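PDB 3WAJ: transmembrane oligosaccharyl transferase, which belongs to the STT3 family of membrane-embedded oligosaccharyl transferases, with a multi-helix membrane part of the GT-C class and a soluble C-terminal part. Local coordinates for residues Ser257-Phe266 / Phe275-Leu285. Residues are numbered along the deposited sequence; the frame is centred on the assembly and turned at random.
Sequences SALIYLPFAF and FYSPFQLLVLL
Y261 reaches across to the N-terminal end of helix 278-303 and donates its hydroxyl proton to S277 O, with Y261 OH 2.7 Å from S277 O. The donor lies in the carbonyl plane, on a lone pair, with a C=O...OH angle of 138°. The tyrosine CG is anti to the backbone N (chi1 -177°), which carries the ring over to the first turn of the other helix. S277 O sits at the ring edge, near its plane. Q280 CB comes within 3.4 Å of Y261 CZ. Y261 CE1 meets the ring edge of Y276, 3.6 Å from Y276 CD1. The OH of Y276 bonds to V212 O, which ties this corner to helix 199-214.

The contact is an antiparallel helical hairpin in the STT3 membrane region. Helices 243-261 and 278-303 are joined by a loop, and the axes of 257-261 and 278-285 approach to 8.9 Å at 163°. S277 is the N-cap of the second helix and forms a capping box with Q280. The backbone N of F279 bonds weakly to S277 OG, and that of S277 weakly to Q280 OE1. The Q280 chain bends at its second torsion. Q280 NE2 donates to F275 O at 2.8 Å and also to G216 O, so two bonds fix the amide.

Further along, the packing is apolar. L281 CD2 lies 3.7 Å from L262 CD1 and also touches A265 CB, while L281 CD1 lies against A258 O and also touches L262 CD1. The small A258 lets the backbones come close, and its CB rests on L284 CB at 4.0 Å and on L285 CD2. F266 crosses P278 at about a right angle, with F266 CE1 4.1 Å from P278 CB.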
ATOM      1  N   SER A 257      19.600  -1.462  22.906  1.00 48.85           N
ATOM      2  CA  SER A 257      18.623  -1.098  21.877  1.00 48.61           C
ATOM      3  C   SER A 257      18.516   0.412  21.750  1.00 48.03           C
ATOM      4  O   SER A 257      18.396   0.942  20.643  1.00 51.69           O
ATOM      5  CB  SER A 257      17.245  -1.689  22.192  1.00 48.11           C
ATOM      6  OG  SER A 257      16.686  -1.101  23.353  1.00 48.69           O
ATOM      7  N   ALA A 258      18.569   1.101  22.892  1.00 44.32           N
ATOM      8  CA  ALA A 258      18.493   2.565  22.924  1.00 44.79           C
ATOM      9  C   ALA A 258      19.706   3.210  22.238  1.00 50.55           C
ATOM     10  O   ALA A 258      19.576   4.215  21.544  1.00 48.57           O
ATOM     11  CB  ALA A 258      18.374   3.043  24.340  1.00 39.61           C
ATOM     12  N   LEU A 259      20.883   2.633  22.460  1.00 53.54           N
ATOM     13  CA  LEU A 259      22.113   3.099  21.828  1.00 57.91           C
ATOM     14  C   LEU A 259      22.041   2.973  20.318  1.00 59.17           C
ATOM     15  O   LEU A 259      22.452   3.873  19.583  1.00 66.42           O
ATOM     16  CB  LEU A 259      23.307   2.285  22.331  1.00 61.71           C
ATOM     17  CG  LEU A 259      23.920   2.740  23.640  1.00 69.97           C
ATOM     18  CD1 LEU A 259      25.041   1.794  24.042  1.00 77.46           C
ATOM     19  CD2 LEU A 259      24.432   4.154  23.463  1.00 69.25           C
ATOM     20  N   ILE A 260      21.539   1.835  19.859  1.00 51.08           N
ATOM     21  CA  ILE A 260      21.384   1.581  18.434  1.00 53.08           C
ATOM     22  C   ILE A 260      20.343   2.519  17.820  1.00 51.79           C
ATOM     23  O   ILE A 260      20.494   2.984  16.692  1.00 51.45           O
ATOM     24  CB  ILE A 260      21.000   0.119  18.202  1.00 49.90           C
ATOM     25  CG1 ILE A 260      22.145  -0.763  18.672  1.00 53.86           C
ATOM     26  CG2 ILE A 260      20.661  -0.150  16.728  1.00 44.02           C
ATOM     27  CD1 ILE A 260      21.759  -2.180  18.809  1.00 60.28           C
ATOM     28  N   TYR A 261      19.291   2.805  18.577  1.00 48.31           N
ATOM     29  CA  TYR A 261      18.244   3.680  18.088  1.00 44.50           C
ATOM     30  C   TYR A 261      18.701   5.127  18.057  1.00 47.33           C
ATOM     31  O   TYR A 261      18.303   5.892  17.171  1.00 50.00           O
ATOM     32  CB  TYR A 261      16.997   3.564  18.964  1.00 37.36           C
ATOM     33  CG  TYR A 261      15.864   4.400  18.437  1.00 34.33           C
ATOM     34  CD1 TYR A 261      15.188   4.030  17.289  1.00 35.69           C
ATOM     35  CD2 TYR A 261      15.491   5.569  19.067  1.00 38.76           C
ATOM     36  CE1 TYR A 261      14.154   4.798  16.788  1.00 43.02           C
ATOM     37  CE2 TYR A 261      14.459   6.351  18.577  1.00 43.72           C
ATOM     38  CZ  TYR A 261      13.792   5.960  17.438  1.00 46.03           C
ATOM     39  OH  TYR A 261      12.761   6.737  16.960  1.00 46.53           O
ATOM     40  N   LEU A 262      19.534   5.475  19.037  1.00 45.19           N
ATOM     41  CA  LEU A 262      19.936   6.855  19.335  1.00 41.73           C
ATOM     42  C   LEU A 262      20.288   7.754  18.138  1.00 43.55           C
ATOM     43  O   LEU A 262      19.816   8.891  18.070  1.00 47.68           O
ATOM     44  CB  LEU A 262      21.070   6.870  20.363  1.00 43.29           C
ATOM     45  CG  LEU A 262      21.603   8.226  20.815  1.00 38.58           C
ATOM     46  CD1 LEU A 262      20.449   9.070  21.334  1.00 40.66           C
ATOM     47  CD2 LEU A 262      22.669   8.039  21.906  1.00 42.05           C
ATOM     48  N   PRO A 263      21.114   7.260  17.198  1.00 40.92           N
ATOM     49  CA  PRO A 263      21.455   8.138  16.071  1.00 48.92           C
ATOM     50  C   PRO A 263      20.256   8.579  15.236  1.00 49.69           C
ATOM     51  O   PRO A 263      20.355   9.582  14.518  1.00 48.64           O
ATOM     52  CB  PRO A 263      22.376   7.259  15.210  1.00 47.39           C
ATOM     53  CG  PRO A 263      22.977   6.301  16.151  1.00 46.54           C
ATOM     54  CD  PRO A 263      21.919   6.021  17.192  1.00 45.05           C
ATOM     55  N   PHE A 264      19.144   7.852  15.326  1.00 46.83           N
ATOM     56  CA  PHE A 264      18.008   8.129  14.450  1.00 49.24           C
ATOM     57  C   PHE A 264      16.851   8.808  15.173  1.00 47.80           C
ATOM     58  O   PHE A 264      15.834   9.151  14.562  1.00 48.62           O
ATOM     59  CB  PHE A 264      17.544   6.838  13.785  1.00 44.43           C
ATOM     60  CG  PHE A 264      18.666   6.035  13.195  1.00 44.15           C
ATOM     61  CD1 PHE A 264      19.067   6.239  11.876  1.00 42.35           C
ATOM     62  CD2 PHE A 264      19.326   5.076  13.957  1.00 48.21           C
ATOM     63  CE1 PHE A 264      20.109   5.488  11.321  1.00 39.46           C
ATOM     64  CE2 PHE A 264      20.369   4.318  13.413  1.00 45.84           C
ATOM     65  CZ  PHE A 264      20.765   4.533  12.095  1.00 39.19           C
ATOM     66  N   ALA A 265      17.038   9.026  16.469  1.00 36.19           N
ATOM     67  CA  ALA A 265      15.974   9.513  17.339  1.00 38.48           C
ATOM     68  C   ALA A 265      15.485  10.894  16.969  1.00 39.32           C
ATOM     69  O   ALA A 265      14.382  11.271  17.330  1.00 44.49           O
ATOM     70  CB  ALA A 265      16.425   9.484  18.822  1.00 37.86           C
ATOM     71  N   PHE A 266      16.303  11.661  16.257  1.00 48.01           N
ATOM     72  CA  PHE A 266      16.024  13.085  16.080  1.00 47.12           C
ATOM     73  C   PHE A 266      15.777  13.503  14.640  1.00 52.39           C
ATOM     74  O   PHE A 266      16.325  14.510  14.173  1.00 56.73           O
ATOM     75  CB  PHE A 266      17.172  13.895  16.685  1.00 48.50           C
ATOM     76  CG  PHE A 266      17.478  13.511  18.095  1.00 45.28           C
ATOM     77  CD1 PHE A 266      16.689  13.979  19.136  1.00 42.11           C
ATOM     78  CD2 PHE A 266      18.528  12.648  18.380  1.00 48.53           C
ATOM     79  CE1 PHE A 266      16.955  13.608  20.448  1.00 47.01           C
ATOM     80  CE2 PHE A 266      18.803  12.275  19.683  1.00 50.93           C
ATOM     81  CZ  PHE A 266      18.013  12.755  20.720  1.00 48.58           C
ATOM     82  N   PHE A 275       7.009   7.748  12.854  1.00 32.36           N
ATOM     83  CA  PHE A 275       8.211   8.457  12.425  1.00 30.70           C
ATOM     84  C   PHE A 275       9.370   8.343  13.431  1.00 41.55           C
ATOM     85  O   PHE A 275       9.162   8.020  14.611  1.00 42.08           O
ATOM     86  CB  PHE A 275       7.874   9.923  12.168  1.00 28.33           C
ATOM     87  CG  PHE A 275       6.841  10.122  11.082  1.00 32.89           C
ATOM     88  CD1 PHE A 275       7.202  10.010   9.735  1.00 28.93           C
ATOM     89  CD2 PHE A 275       5.509  10.400  11.400  1.00 30.74           C
ATOM     90  CE1 PHE A 275       6.254  10.187   8.708  1.00 33.27           C
ATOM     91  CE2 PHE A 275       4.550  10.578  10.379  1.00 31.81           C
ATOM     92  CZ  PHE A 275       4.927  10.469   9.027  1.00 28.78           C
ATOM     93  N   TYR A 276      10.588   8.616  12.966  1.00 44.46           N
ATOM     94  CA  TYR A 276      11.777   8.422  13.797  1.00 42.38           C
ATOM     95  C   TYR A 276      12.042   9.582  14.764  1.00 43.39           C
ATOM     96  O   TYR A 276      12.723  10.556  14.440  1.00 43.59           O
ATOM     97  CB  TYR A 276      12.984   8.005  12.936  1.00 35.97           C
ATOM     98  CG  TYR A 276      12.821   6.560  12.551  1.00 36.76           C
ATOM     99  CD1 TYR A 276      13.339   5.544  13.354  1.00 36.16           C
ATOM    100  CD2 TYR A 276      12.053   6.199  11.447  1.00 34.68           C
ATOM    101  CE1 TYR A 276      13.147   4.208  13.041  1.00 35.54           C
ATOM    102  CE2 TYR A 276      11.847   4.862  11.124  1.00 35.04           C
ATOM    103  CZ  TYR A 276      12.394   3.872  11.923  1.00 38.28           C
ATOM    104  OH  TYR A 276      12.192   2.548  11.600  1.00 38.40           O
ATOM    105  N   SER A 277      11.474   9.437  15.961  1.00 40.08           N
ATOM    106  CA  SER A 277      11.347  10.522  16.921  1.00 40.79           C
ATOM    107  C   SER A 277      11.983  10.126  18.246  1.00 45.29           C
ATOM    108  O   SER A 277      12.377   8.971  18.430  1.00 44.95           O
ATOM    109  CB  SER A 277       9.872  10.890  17.116  1.00 39.55           C
ATOM    110  OG  SER A 277       9.176   9.921  17.866  1.00 45.29           O
ATOM    111  N   PRO A 278      12.125  11.088  19.173  1.00 48.49           N
ATOM    112  CA  PRO A 278      12.746  10.607  20.413  1.00 44.57           C
ATOM    113  C   PRO A 278      11.773   9.866  21.338  1.00 42.34           C
ATOM    114  O   PRO A 278      12.204   9.354  22.374  1.00 45.50           O
ATOM    115  CB  PRO A 278      13.303  11.884  21.060  1.00 44.67           C
ATOM    116  CG  PRO A 278      12.476  12.995  20.497  1.00 50.96           C
ATOM    117  CD  PRO A 278      12.032  12.564  19.115  1.00 47.45           C
ATOM    118  N   PHE A 279      10.497   9.793  20.966  1.00 43.47           N
ATOM    119  CA  PHE A 279       9.538   8.976  21.709  1.00 41.81           C
ATOM    120  C   PHE A 279      10.038   7.534  21.863  1.00 42.94           C
ATOM    121  O   PHE A 279      10.030   6.962  22.959  1.00 41.48           O
ATOM    122  CB  PHE A 279       8.172   8.956  21.016  1.00 38.46           C
ATOM    123  CG  PHE A 279       7.184   8.038  21.685  1.00 39.12           C
ATOM    124  CD1 PHE A 279       6.803   6.850  21.086  1.00 37.72           C
ATOM    125  CD2 PHE A 279       6.662   8.351  22.944  1.00 37.91           C
ATOM    126  CE1 PHE A 279       5.898   5.988  21.710  1.00 44.47           C
ATOM    127  CE2 PHE A 279       5.761   7.494  23.574  1.00 40.54           C
ATOM    128  CZ  PHE A 279       5.382   6.311  22.961  1.00 42.63           C
ATOM    129  N   GLN A 280      10.466   6.951  20.750  1.00 39.41           N
ATOM    130  CA  GLN A 280      10.917   5.568  20.749  1.00 40.54           C
ATOM    131  C   GLN A 280      12.138   5.383  21.661  1.00 47.30           C
ATOM    132  O   GLN A 280      12.212   4.397  22.404  1.00 50.27           O
ATOM    133  CB  GLN A 280      11.157   5.065  19.311  1.00 39.47           C
ATOM    134  CG  GLN A 280       9.882   4.926  18.464  1.00 36.57           C
ATOM    135  CD  GLN A 280       9.546   6.165  17.615  1.00 41.02           C
ATOM    136  OE1 GLN A 280       9.879   7.309  17.965  1.00 38.27           O
ATOM    137  NE2 GLN A 280       8.867   5.930  16.490  1.00 41.03           N
ATOM    138  N   LEU A 281      13.065   6.350  21.617  1.00 45.61           N
ATOM    139  CA  LEU A 281      14.235   6.400  22.504  1.00 43.51           C
ATOM    140  C   LEU A 281      13.826   6.422  23.983  1.00 45.77           C
ATOM    141  O   LEU A 281      14.417   5.731  24.814  1.00 46.36           O
ATOM    142  CB  LEU A 281      15.085   7.640  22.189  1.00 42.58           C
ATOM    143  CG  LEU A 281      16.357   7.889  23.019  1.00 42.01           C
ATOM    144  CD1 LEU A 281      17.388   6.776  22.824  1.00 38.40           C
ATOM    145  CD2 LEU A 281      16.996   9.243  22.708  1.00 38.71           C
ATOM    146  N   LEU A 282      12.815   7.227  24.301  1.00 42.54           N
ATOM    147  CA  LEU A 282      12.274   7.281  25.651  1.00 45.07           C
ATOM    148  C   LEU A 282      11.751   5.909  26.045  1.00 50.36           C
ATOM    149  O   LEU A 282      11.982   5.454  27.169  1.00 55.23           O
ATOM    150  CB  LEU A 282      11.151   8.314  25.738  1.00 47.87           C
ATOM    151  CG  LEU A 282      11.469   9.686  26.335  1.00 55.11           C
ATOM    152  CD1 LEU A 282      12.873  10.155  25.989  1.00 57.58           C
ATOM    153  CD2 LEU A 282      10.435  10.700  25.858  1.00 49.28           C
ATOM    154  N   VAL A 283      11.054   5.244  25.125  1.00 41.29           N
ATOM    155  CA  VAL A 283      10.501   3.928  25.432  1.00 41.59           C
ATOM    156  C   VAL A 283      11.606   2.946  25.788  1.00 37.80           C
ATOM    157  O   VAL A 283      11.521   2.241  26.784  1.00 39.25           O
ATOM    158  CB  VAL A 283       9.633   3.353  24.287  1.00 42.97           C
ATOM    159  CG1 VAL A 283       9.165   1.949  24.648  1.00 39.60           C
ATOM    160  CG2 VAL A 283       8.436   4.242  24.043  1.00 42.94           C
ATOM    161  N   LEU A 284      12.661   2.927  24.987  1.00 37.47           N
ATOM    162  CA  LEU A 284      13.745   1.982  25.212  1.00 42.74           C
ATOM    163  C   LEU A 284      14.582   2.325  26.462  1.00 49.43           C
ATOM    164  O   LEU A 284      14.986   1.424  27.199  1.00 53.43           O
ATOM    165  CB  LEU A 284      14.592   1.816  23.943  1.00 44.18           C
ATOM    166  CG  LEU A 284      13.753   1.413  22.717  1.00 45.96           C
ATOM    167  CD1 LEU A 284      14.580   1.413  21.441  1.00 40.96           C
ATOM    168  CD2 LEU A 284      13.098   0.042  22.915  1.00 42.62           C
ATOM    169  N   LEU A 285      14.822   3.614  26.712  1.00 49.60           N
ATOM    170  CA  LEU A 285      15.534   4.034  27.927  1.00 47.47           C
ATOM    171  C   LEU A 285      14.677   3.803  29.164  1.00 45.79           C
ATOM    172  O   LEU A 285      15.161   3.307  30.178  1.00 48.23           O
ATOM    173  CB  LEU A 285      15.944   5.506  27.864  1.00 46.64           C
ATOM    174  CG  LEU A 285      17.128   5.907  26.992  1.00 48.67           C
ATOM    175  CD1 LEU A 285      17.132   7.430  26.794  1.00 45.04           C
ATOM    176  CD2 LEU A 285      18.446   5.434  27.596  1.00 47.07           C
TER